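Local coordinates for protein HTLV-2 integrase catalytic core domain (Human T-cell leukemia virus 2, PDB 6QBT) that forms the RNase H-like catalytic core of the viral integrase, which binds magnesium and belongs to the enzyme that inserts viral DNA into host DNA, at residues Ala74-Gln78 and Glu79-Phe83; Glu106-Asn109 and Gly110-Asn114; Ala131-Lys134 and Ala135-Leu139; Lys42-Thr46 and Ser47-Ile51. All coordinates share one frame; numbering follows the deposited sequence.

Contact 1. Residues Ala74-Gln78 and Glu79-Phe83; sequences AFLSQ and EFQEF
Phe75 turns its edge toward one face of the Phe80 ring. This is a T-shaped (edge-to-face) stack, with centroids 5.8 Å apart and planes at 73°. Phe75 CD1 does the touching, 4.2 Å from Phe80 CE2, and it lies above the rim of the Phe80 ring rather than its middle. Both rings are buried. Phe80 also meets His91 edge-to-face, while Phe75 packs on Thr69 and on the magnesium ligand Asp70.

Between the two rings in sequence, Ser77 breaks the helical path and starts it again. Its hydroxyl is tucked back over the main chain (chi1 62°). From there Ser77 OG accepts from Phe80 N at 3.2 Å, and it donates to Ala74 O at 2.6 Å. One hydroxyl thus links the last turn of helix 73-76 to the first turn of helix 78-86. The backbone follows with Gln81 N bonded to Ser77 O at 3.0 Å and Glu82 N to Gln78 O at 2.9 Å.

On the exposed side, Gln78 reaches out as an extended chain toward the end of Glu82. Gln78 NE2 donates to Glu82 OE2 at 3.1 Å. The carboxylate is met on its syn side, 33° out of its plane, whereas the acceptor lies close to the amide plane. The two flat groups stand almost at right angles.

Ser77 is a classic serine N-cap. Together with the stack it forms the junction of helices 73-76 and 78-86, beside the metal site of the integrase core.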
loop_
_atom_site.group_PDB
_atom_site.type_symbol
_atom_site.label_atom_id
_atom_site.label_comp_id
_atom_site.label_asym_id
_atom_site.label_seq_id
_atom_site.Cartn_x
_atom_site.Cartn_y
_atom_site.Cartn_z
ATOM N N ALA A 74 12.217 -19.783 -14.821
ATOM C CA ALA A 74 12.255 -18.863 -13.672
ATOM C C ALA A 74 11.831 -19.573 -12.386
ATOM O O ALA A 74 12.533 -19.476 -11.387
ATOM C CB ALA A 74 11.387 -17.645 -13.908
ATOM N N PHE A 75 10.724 -20.326 -12.440
ATOM C CA PHE A 75 10.283 -21.137 -11.287
ATOM C C PHE A 75 11.248 -22.268 -10.898
ATOM O O PHE A 75 11.272 -22.655 -9.737
ATOM C CB PHE A 75 8.906 -21.769 -11.506
ATOM C CG PHE A 75 7.807 -20.785 -11.742
ATOM C CD1 PHE A 75 7.556 -19.768 -10.837
ATOM C CD2 PHE A 75 6.996 -20.902 -12.867
ATOM C CE1 PHE A 75 6.520 -18.872 -11.042
ATOM C CE2 PHE A 75 5.980 -20.005 -13.092
ATOM C CZ PHE A 75 5.737 -18.989 -12.173
ATOM N N LEU A 76 12.014 -22.798 -11.851
ATOM C CA LEU A 76 12.987 -23.850 -11.573
ATOM C C LEU A 76 14.421 -23.359 -11.331
ATOM O O LEU A 76 15.288 -24.153 -10.951
ATOM C CB LEU A 76 12.979 -24.866 -12.718
ATOM C CG LEU A 76 11.623 -25.556 -12.985
ATOM C CD1 LEU A 76 11.778 -26.602 -14.083
ATOM C CD2 LEU A 76 11.028 -26.189 -11.733
ATOM N N SER A 77 14.668 -22.069 -11.542
ATOM C CA SER A 77 15.965 -21.452 -11.253
ATOM C C SER A 77 16.457 -21.698 -9.832
ATOM O O SER A 77 15.675 -21.816 -8.881
ATOM C CB SER A 77 15.917 -19.928 -11.483
ATOM O OG SER A 77 14.991 -19.297 -10.615
ATOM N N GLN A 78 17.772 -21.722 -9.699
ATOM C CA GLN A 78 18.389 -21.864 -8.401
ATOM C C GLN A 78 18.032 -20.698 -7.484
ATOM O O GLN A 78 17.895 -20.905 -6.283
ATOM C CB GLN A 78 19.901 -22.007 -8.532
ATOM C CG GLN A 78 20.558 -22.574 -7.290
ATOM C CD GLN A 78 22.008 -22.958 -7.527
ATOM O OE1 GLN A 78 22.386 -23.368 -8.629
ATOM N NE2 GLN A 78 22.835 -22.828 -6.490
ATOM N N GLU A 79 17.853 -19.504 -8.060
ATOM C CA GLU A 79 17.459 -18.302 -7.309
ATOM C C GLU A 79 16.070 -18.464 -6.687
ATOM O O GLU A 79 15.899 -18.185 -5.505
ATOM C CB GLU A 79 17.462 -17.031 -8.182
ATOM C CG GLU A 79 18.843 -16.509 -8.560
ATOM C CD GLU A 79 19.501 -17.249 -9.723
ATOM O OE1 GLU A 79 18.996 -18.320 -10.156
ATOM O OE2 GLU A 79 20.541 -16.749 -10.208
ATOM N N PHE A 80 15.091 -18.906 -7.478
ATOM C CA PHE A 80 13.722 -19.115 -6.951
ATOM C C PHE A 80 13.648 -20.295 -5.964
ATOM O O PHE A 80 12.967 -20.179 -4.948
ATOM C CB PHE A 80 12.687 -19.262 -8.077
ATOM C CG PHE A 80 11.248 -19.192 -7.614
ATOM C CD1 PHE A 80 10.621 -17.971 -7.412
ATOM C CD2 PHE A 80 10.509 -20.358 -7.400
ATOM C CE1 PHE A 80 9.282 -17.903 -7.002
ATOM C CE2 PHE A 80 9.185 -20.298 -6.972
ATOM C CZ PHE A 80 8.564 -19.066 -6.777
ATOM N N GLN A 81 14.357 -21.402 -6.214
ATOM C CA GLN A 81 14.360 -22.490 -5.232
ATOM C C GLN A 81 15.028 -22.056 -3.925
ATOM O O GLN A 81 14.545 -22.379 -2.846
ATOM C CB GLN A 81 15.033 -23.768 -5.755
ATOM C CG GLN A 81 14.445 -24.378 -7.035
ATOM C CD GLN A 81 12.942 -24.657 -7.003
ATOM O OE1 GLN A 81 12.365 -25.041 -5.975
ATOM N NE2 GLN A 81 12.301 -24.478 -8.155
ATOM N N GLU A 82 16.129 -21.323 -4.009
ATOM C CA GLU A 82 16.792 -20.837 -2.788
ATOM C C GLU A 82 15.885 -19.909 -1.974
ATOM O O GLU A 82 15.856 -19.983 -0.753
ATOM C CB GLU A 82 18.117 -20.141 -3.110
ATOM C CG GLU A 82 19.256 -21.123 -3.334
ATOM C CD GLU A 82 20.528 -20.485 -3.894
ATOM O OE1 GLU A 82 20.593 -19.241 -4.013
ATOM O OE2 GLU A 82 21.468 -21.233 -4.229
ATOM N N PHE A 83 15.143 -19.047 -2.671
ATOM C CA PHE A 83 14.198 -18.143 -2.046
ATOM C C PHE A 83 13.153 -18.952 -1.286
ATOM O O PHE A 83 12.946 -18.753 -0.095
ATOM C CB PHE A 83 13.572 -17.224 -3.110
ATOM C CG PHE A 83 12.582 -16.245 -2.560
ATOM C CD1 PHE A 83 11.245 -16.613 -2.371
ATOM C CD2 PHE A 83 12.974 -14.944 -2.233
ATOM C CE1 PHE A 83 10.331 -15.701 -1.854
ATOM C CE2 PHE A 83 12.056 -14.032 -1.726
ATOM C CZ PHE A 83 10.738 -14.411 -1.528
#

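Contact 2. Residues Glu106-Asn109 and Gly110-Asn114; sequences ERTN and GIIKN
The backbone from Glu106 to Asn114 is regular alpha-helix, in which Gly110 N, Ile111 N, Ile112 N and Lys113 N each bond to the carbonyl four residues back. The shortest of these is Lys113 N to Asn109 O at 2.8 Å. This is part of helix 104-122 of the RNase H-like fold. In retroviral integrases the corresponding helix carries the third acidic residue of the D,D-35-E motif.

In two pairs, Arg107 with Ile111 and Thr108 with Ile112, the side chains lie side by side, one turn apart. Arg107 CG stands anti to the backbone N (chi1 179°), and it meets Ile111 CD1 at 4.1 Å. Ile111 CD1 also lies 3.4 Å from Arg107 O. On the buried side, Thr108 turns its methyl to the contact, with Thr108 CG2 4.2 Å from Ile112 CG1. Its hydroxyl bonds back to Leu104 O, within the same helix.

Ile111 and Ile112 both pack on Leu139 of helix 128-142. Asn109 rests on Thr15 and Val28 of the sheet. Lys113 is extended beyond CG, with Lys113 CG 3.3 Å from Asn109 O, and NZ ends in hydrogen bonds to His16 O and Thr15 OG1 of strand 9-19.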
loop_
_atom_site.group_PDB
_atom_site.type_symbol
_atom_site.label_atom_id
_atom_site.label_comp_id
_atom_site.label_asym_id
_atom_site.label_seq_id
_atom_site.Cartn_x
_atom_site.Cartn_y
_atom_site.Cartn_z
ATOM N N GLU A 106 -5.884 -19.896 -15.533
ATOM C CA GLU A 106 -6.419 -19.549 -16.869
ATOM C C GLU A 106 -7.685 -18.707 -16.792
ATOM O O GLU A 106 -7.837 -17.722 -17.496
ATOM C CB GLU A 106 -6.736 -20.793 -17.700
ATOM C CG GLU A 106 -5.545 -21.419 -18.405
ATOM C CD GLU A 106 -5.953 -22.454 -19.442
ATOM O OE1 GLU A 106 -6.978 -23.170 -19.231
ATOM O OE2 GLU A 106 -5.240 -22.554 -20.470
ATOM N N ARG A 107 -8.590 -19.134 -15.936
ATOM C CA ARG A 107 -9.828 -18.464 -15.740
ATOM C C ARG A 107 -9.524 -17.096 -15.105
ATOM O O ARG A 107 -10.094 -16.090 -15.547
ATOM C CB ARG A 107 -10.736 -19.343 -14.893
ATOM C CG ARG A 107 -12.089 -18.749 -14.579
ATOM C CD ARG A 107 -13.038 -19.723 -13.866
ATOM N NE ARG A 107 -12.473 -20.258 -12.618
ATOM C CZ ARG A 107 -11.873 -21.450 -12.487
ATOM N NH1 ARG A 107 -11.735 -22.296 -13.525
ATOM N NH2 ARG A 107 -11.398 -21.802 -11.293
ATOM N N THR A 108 -8.615 -17.039 -14.120
ATOM C CA THR A 108 -8.221 -15.768 -13.537
ATOM C C THR A 108 -7.509 -14.828 -14.557
ATOM O O THR A 108 -7.813 -13.639 -14.618
ATOM C CB THR A 108 -7.331 -15.948 -12.288
ATOM O OG1 THR A 108 -8.042 -16.709 -11.307
ATOM C CG2 THR A 108 -6.978 -14.579 -11.687
ATOM N N ASN A 109 -6.600 -15.369 -15.364
ATOM C CA ASN A 109 -6.010 -14.632 -16.489
ATOM C C ASN A 109 -7.070 -13.970 -17.335
ATOM O O ASN A 109 -6.969 -12.776 -17.625
ATOM C CB ASN A 109 -5.200 -15.543 -17.403
ATOM C CG ASN A 109 -3.919 -16.059 -16.753
ATOM O OD1 ASN A 109 -3.465 -15.547 -15.725
ATOM N ND2 ASN A 109 -3.319 -17.068 -17.370
ATOM N N GLY A 110 -8.085 -14.743 -17.711
ATOM C CA GLY A 110 -9.149 -14.270 -18.596
ATOM C C GLY A 110 -9.953 -13.155 -17.958
ATOM O O GLY A 110 -10.304 -12.183 -18.610
ATOM N N ILE A 111 -10.220 -13.269 -16.666
ATOM C CA ILE A 111 -10.993 -12.238 -15.988
ATOM C C ILE A 111 -10.142 -10.947 -15.879
ATOM O O ILE A 111 -10.629 -9.815 -16.158
ATOM C CB ILE A 111 -11.495 -12.735 -14.611
ATOM C CG1 ILE A 111 -12.453 -13.920 -14.811
ATOM C CG2 ILE A 111 -12.187 -11.608 -13.839
ATOM C CD1 ILE A 111 -12.561 -14.820 -13.607
ATOM N N ILE A 112 -8.868 -11.128 -15.518
ATOM C CA ILE A 112 -7.918 -10.016 -15.491
ATOM C C ILE A 112 -7.871 -9.312 -16.847
ATOM O O ILE A 112 -8.084 -8.100 -16.899
ATOM C CB ILE A 112 -6.508 -10.462 -15.062
ATOM C CG1 ILE A 112 -6.519 -10.863 -13.589
ATOM C CG2 ILE A 112 -5.492 -9.345 -15.292
ATOM C CD1 ILE A 112 -6.864 -9.711 -12.645
ATOM N N LYS A 113 -7.652 -10.074 -17.925
ATOM C CA LYS A 113 -7.533 -9.483 -19.246
ATOM C C LYS A 113 -8.795 -8.757 -19.691
ATOM O O LYS A 113 -8.693 -7.698 -20.300
ATOM C CB LYS A 113 -7.070 -10.504 -20.291
ATOM C CG LYS A 113 -5.628 -10.942 -20.060
ATOM C CD LYS A 113 -5.130 -11.921 -21.112
ATOM C CE LYS A 113 -3.750 -12.438 -20.686
ATOM N NZ LYS A 113 -3.159 -13.483 -21.575
ATOM N N ASN A 114 -9.970 -9.285 -19.366
ATOM C CA ASN A 114 -11.213 -8.581 -19.700
ATOM C C ASN A 114 -11.331 -7.255 -18.946
ATOM O O ASN A 114 -11.752 -6.264 -19.539
ATOM C CB ASN A 114 -12.457 -9.440 -19.474
ATOM C CG ASN A 114 -12.715 -10.418 -20.619
ATOM O OD1 ASN A 114 -11.817 -10.786 -21.393
ATOM N ND2 ASN A 114 -13.951 -10.849 -20.732
#

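Contact 3. Residues Ala131-Lys134 and Ala135-Leu139; sequences AINK and ALWTL
Helix 128-142 of the RNase H-like core places Asn133 and Trp137 one turn apart on one flank, where the two side chains run side by side in the same direction. The amide and indole planes are turned 71° to each other. Asn133 CG lies anti to the backbone N (chi1 -159°), which carries the amide alongside the indole; OD1 lies at the ring edge, in its plane. Asn133 OD1 is 3.5 Å from Trp137 NE1, and a water joins the two. Trp137 NE1 donates to this water at 3.1 Å. The water gives a weak bond to Asn133 OD1 at 3.3 Å. The indole N-H is therefore satisfied through the water. The backbone carbonyl of Asn133 also meets the indole edge, with Asn133 O 3.2 Å from Trp137 CD1, and it accepts the backbone N-H of Trp137.

The next carbonyl is gripped twice. Lys134 O accepts from Thr138 N at 2.9 Å and from Thr138 OG1 at 2.7 Å. The two donors arrive from opposite faces of the carbonyl plane, the hydroxyl 36° out of it. Thr138 OG1 also bonds to Tyr119 OH of helix 104-122.

Lys134, Trp137 and Thr138 face the third subunit, packing on Leu55, Ser59 and Tyr87 of that subunit respectively. Elsewhere on the helix, Ile132 and Leu136 pack against strand 37-42, on Cys41 and Val39. Ala135 CB lies 3.3 Å from Ala131 O.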
loop_
_atom_site.group_PDB
_atom_site.type_symbol
_atom_site.label_atom_id
_atom_site.label_comp_id
_atom_site.label_asym_id
_atom_site.label_seq_id
_atom_site.Cartn_x
_atom_site.Cartn_y
_atom_site.Cartn_z
ATOM N N ALA A 131 -4.247 0.587 -15.752
ATOM C CA ALA A 131 -5.334 -0.334 -16.105
ATOM C C ALA A 131 -5.185 -1.668 -15.383
ATOM O O ALA A 131 -6.173 -2.227 -14.900
ATOM C CB ALA A 131 -5.393 -0.535 -17.611
ATOM N N ILE A 132 -3.938 -2.130 -15.286
ATOM C CA ILE A 132 -3.556 -3.338 -14.566
ATOM C C ILE A 132 -3.958 -3.143 -13.117
ATOM O O ILE A 132 -4.598 -4.008 -12.524
ATOM C CB ILE A 132 -2.005 -3.552 -14.618
ATOM C CG1 ILE A 132 -1.497 -3.786 -16.066
ATOM C CG2 ILE A 132 -1.525 -4.651 -13.669
ATOM C CD1 ILE A 132 -1.588 -5.211 -16.559
ATOM N N ASN A 133 -3.591 -1.992 -12.544
ATOM C CA ASN A 133 -3.846 -1.745 -11.119
ATOM C C ASN A 133 -5.353 -1.770 -10.828
ATOM O O ASN A 133 -5.826 -2.466 -9.916
ATOM C CB ASN A 133 -3.235 -0.420 -10.665
ATOM C CG ASN A 133 -3.030 -0.370 -9.182
ATOM O OD1 ASN A 133 -2.479 -1.289 -8.592
ATOM N ND2 ASN A 133 -3.502 0.675 -8.557
ATOM N N LYS A 134 -6.105 -1.045 -11.635
ATOM C CA LYS A 134 -7.538 -0.966 -11.444
ATOM C C LYS A 134 -8.201 -2.322 -11.721
ATOM O O LYS A 134 -9.119 -2.704 -11.018
ATOM C CB LYS A 134 -8.121 0.128 -12.300
ATOM C CG LYS A 134 -7.660 1.500 -11.854
ATOM C CD LYS A 134 -8.299 2.571 -12.716
ATOM C CE LYS A 134 -7.753 2.561 -14.139
ATOM N NZ LYS A 134 -8.156 3.785 -14.858
ATOM N N ALA A 135 -7.680 -3.080 -12.683
ATOM C CA ALA A 135 -8.152 -4.458 -12.896
ATOM C C ALA A 135 -7.946 -5.296 -11.646
ATOM O O ALA A 135 -8.884 -5.958 -11.181
ATOM C CB ALA A 135 -7.474 -5.111 -14.097
ATOM N N LEU A 136 -6.728 -5.237 -11.113
ATOM C CA LEU A 136 -6.354 -5.989 -9.916
ATOM C C LEU A 136 -7.258 -5.700 -8.688
ATOM O O LEU A 136 -7.848 -6.609 -8.078
ATOM C CB LEU A 136 -4.873 -5.733 -9.608
ATOM C CG LEU A 136 -4.295 -6.174 -8.266
ATOM C CD1 LEU A 136 -4.444 -7.673 -8.161
ATOM C CD2 LEU A 136 -2.842 -5.723 -8.097
ATOM N N TRP A 137 -7.385 -4.428 -8.352
ATOM C CA TRP A 137 -8.184 -4.035 -7.201
ATOM C C TRP A 137 -9.682 -4.260 -7.424
ATOM O O TRP A 137 -10.394 -4.685 -6.496
ATOM C CB TRP A 137 -7.868 -2.593 -6.790
ATOM C CG TRP A 137 -6.547 -2.529 -6.127
ATOM C CD1 TRP A 137 -5.346 -2.276 -6.709
ATOM C CD2 TRP A 137 -6.287 -2.764 -4.754
ATOM N NE1 TRP A 137 -4.339 -2.317 -5.767
ATOM C CE2 TRP A 137 -4.887 -2.635 -4.558
ATOM C CE3 TRP A 137 -7.095 -3.077 -3.666
ATOM C CZ2 TRP A 137 -4.281 -2.804 -3.313
ATOM C CZ3 TRP A 137 -6.512 -3.249 -2.437
ATOM C CH2 TRP A 137 -5.105 -3.101 -2.265
ATOM N N THR A 138 -10.149 -4.012 -8.638
ATOM C CA THR A 138 -11.531 -4.285 -8.990
ATOM C C THR A 138 -11.851 -5.779 -8.801
ATOM O O THR A 138 -12.873 -6.128 -8.195
ATOM C CB THR A 138 -11.865 -3.840 -10.439
ATOM O OG1 THR A 138 -11.721 -2.412 -10.563
ATOM C CG2 THR A 138 -13.319 -4.220 -10.821
ATOM N N LEU A 139 -11.002 -6.663 -9.307
ATOM C CA LEU A 139 -11.295 -8.082 -9.182
ATOM C C LEU A 139 -11.312 -8.545 -7.706
ATOM O O LEU A 139 -12.222 -9.281 -7.303
ATOM C CB LEU A 139 -10.300 -8.909 -9.994
ATOM C CG LEU A 139 -10.483 -10.441 -9.988
ATOM C CD1 LEU A 139 -11.861 -10.859 -10.481
ATOM C CD2 LEU A 139 -9.408 -11.066 -10.848
HETATM O O HOH W 1 -1.281 -1.641 -5.529
#

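Contact 4. Residues Lys42-Thr46 and Ser47-Ile51; sequences KKKET and SCETI
Glu49 folds back over Lys44 and Thr46 at the N-terminal end of helix 47-61, where Thr46 is the N-cap residue. Glu49 CB lies 3.7 Å from Lys44 O. A bend at chi2 (81°) turns the chain back along the incoming loop. CG stays near Lys44 O, and Glu49 CD comes to 3.8 Å from Lys44 CB. The two carboxylate oxygens then meet different neighbours. Glu49 OE2 touches Lys44 CD at 3.7 Å, while the opposite charges stay apart, with Lys44 NZ 4.9 Å from Glu49 OE2. Glu49 OE1 lies on the Thr46 side, with a weak bond to Thr46 N, but its position is doubtful.

Lys42 crosses Glu49 at a slant, its CG near Glu49 CB, and its amine bonds to Ser52 OG further along the helix. Glu45 OE2 is hydrogen-bonded to His16 NE2, and the Glu45 side chain is about 5 Å from the bound magnesium. Cys48 forms a disulfide with Cys123 of the second subunit. This helix start thus takes part in the assembly.

Thr46 O accepts two bonds from Thr50, besides a weak one from Glu49 N: Thr50 N lies in the carbonyl plane at 2.9 Å, and Thr50 OG1 stands 53° out of it at 2.8 Å.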
loop_
_atom_site.group_PDB
_atom_site.type_symbol
_atom_site.label_atom_id
_atom_site.label_comp_id
_atom_site.label_asym_id
_atom_site.label_seq_id
_atom_site.Cartn_x
_atom_site.Cartn_y
_atom_site.Cartn_z
ATOM N N LYS A 42 5.331 -7.103 -15.919
ATOM C CA LYS A 42 6.763 -7.049 -16.054
ATOM C C LYS A 42 7.061 -7.135 -17.535
ATOM O O LYS A 42 6.243 -7.637 -18.298
ATOM C CB LYS A 42 7.419 -8.251 -15.346
ATOM C CG LYS A 42 7.162 -8.383 -13.852
ATOM C CD LYS A 42 7.792 -7.229 -13.083
ATOM C CE LYS A 42 7.710 -7.466 -11.578
ATOM N NZ LYS A 42 8.308 -6.343 -10.792
ATOM N N LYS A 43 8.240 -6.662 -17.924
ATOM C CA LYS A 43 8.711 -6.771 -19.297
ATOM C C LYS A 43 9.290 -8.170 -19.608
ATOM O O LYS A 43 9.392 -8.582 -20.786
ATOM C CB LYS A 43 9.740 -5.664 -19.582
ATOM C CG LYS A 43 9.142 -4.261 -19.639
ATOM C CD LYS A 43 10.232 -3.195 -19.598
ATOM C CE LYS A 43 9.678 -1.783 -19.773
ATOM N NZ LYS A 43 8.961 -1.567 -21.072
ATOM N N LYS A 44 9.663 -8.883 -18.548
ATOM C CA LYS A 44 10.404 -10.125 -18.647
ATOM C C LYS A 44 9.909 -11.100 -17.610
ATOM O O LYS A 44 9.166 -10.729 -16.727
ATOM C CB LYS A 44 11.889 -9.871 -18.365
ATOM C CG LYS A 44 12.509 -8.676 -19.091
ATOM C CD LYS A 44 14.002 -8.629 -18.843
ATOM C CE LYS A 44 14.699 -9.587 -19.799
ATOM N NZ LYS A 44 15.891 -10.259 -19.218
ATOM N N GLU A 45 10.358 -12.342 -17.712
ATOM C CA GLU A 45 10.055 -13.377 -16.737
ATOM C C GLU A 45 11.307 -14.148 -16.266
ATOM O O GLU A 45 11.235 -15.350 -16.076
ATOM C CB GLU A 45 8.979 -14.319 -17.277
ATOM C CG GLU A 45 9.298 -15.031 -18.572
ATOM C CD GLU A 45 8.110 -15.854 -19.051
ATOM O OE1 GLU A 45 7.581 -16.683 -18.274
ATOM O OE2 GLU A 45 7.679 -15.658 -20.201
ATOM N N THR A 46 12.418 -13.446 -16.022
ATOM C CA THR A 46 13.607 -14.052 -15.413
ATOM C C THR A 46 13.401 -14.098 -13.886
ATOM O O THR A 46 12.384 -13.608 -13.374
ATOM C CB THR A 46 14.911 -13.299 -15.786
ATOM O OG1 THR A 46 15.013 -12.078 -15.042
ATOM C CG2 THR A 46 14.960 -12.974 -17.282
ATOM N N SER A 47 14.341 -14.717 -13.173
ATOM C CA SER A 47 14.203 -14.973 -11.719
ATOM C C SER A 47 14.114 -13.683 -10.869
ATOM O O SER A 47 13.404 -13.612 -9.857
ATOM C CB SER A 47 15.368 -15.824 -11.233
ATOM O OG SER A 47 16.556 -15.062 -11.256
ATOM N N CYS A 48 14.729 -12.579 -11.456
ATOM C CA CYS A 48 14.764 -11.321 -10.748
ATOM C C CYS A 48 13.372 -10.624 -10.683
ATOM O O CYS A 48 12.878 -10.275 -9.597
ATOM C CB CYS A 48 15.827 -10.422 -11.412
ATOM S SG CYS A 48 15.583 -8.670 -11.063
ATOM N N GLU A 49 12.612 -10.850 -11.860
ATOM C CA GLU A 49 11.249 -10.378 -12.008
ATOM C C GLU A 49 10.272 -11.318 -11.328
ATOM O O GLU A 49 9.256 -10.875 -10.829
ATOM C CB GLU A 49 10.853 -10.253 -13.488
ATOM C CG GLU A 49 11.554 -9.143 -14.265
ATOM C CD GLU A 49 12.953 -9.502 -14.750
ATOM O OE1 GLU A 49 13.370 -10.684 -14.727
ATOM O OE2 GLU A 49 13.660 -8.571 -15.172
ATOM N N THR A 50 10.580 -12.614 -11.318
ATOM C CA THR A 50 9.709 -13.599 -10.698
ATOM C C THR A 50 9.730 -13.448 -9.191
ATOM O O THR A 50 8.691 -13.413 -8.550
ATOM C CB THR A 50 10.148 -14.996 -11.089
ATOM O OG1 THR A 50 10.157 -15.068 -12.513
ATOM C CG2 THR A 50 9.197 -16.075 -10.531
ATOM N N ILE A 51 10.918 -13.323 -8.616
ATOM C CA ILE A 51 11.014 -13.098 -7.172
ATOM C C ILE A 51 10.326 -11.775 -6.785
ATOM O O ILE A 51 9.612 -11.710 -5.780
ATOM C CB ILE A 51 12.490 -13.128 -6.718
ATOM C CG1 ILE A 51 12.986 -14.578 -6.749
ATOM C CG2 ILE A 51 12.676 -12.518 -5.322
ATOM C CD1 ILE A 51 14.477 -14.725 -6.569
#

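In the fold
The contacts fall into two groups. Contacts 1 and 4 touch, with centres 11 Å apart: Ala74 CB lies 3.2 Å from Thr50 OG1, so the junction 74-83 rests on the start of helix 47-61. Contacts 2 and 3 lie on helices 104-122 and 128-142, which pack on each other, with centres 12 Å apart and Ile112 CD1 3.4 Å from Leu139 CD2. Contacts 1 and 3 lie on opposite sides of the chain's centre. The magnesium, held by Asp13 and Asp70, is about 5 Å from the side chains of Phe75 and Glu45 and about 8 Å from that of Asn109. Contacts 1 and 4 border the metal site; contact 2 is somewhat farther off. Contacts 1 and 4 also touch the second subunit, contact 3 the third.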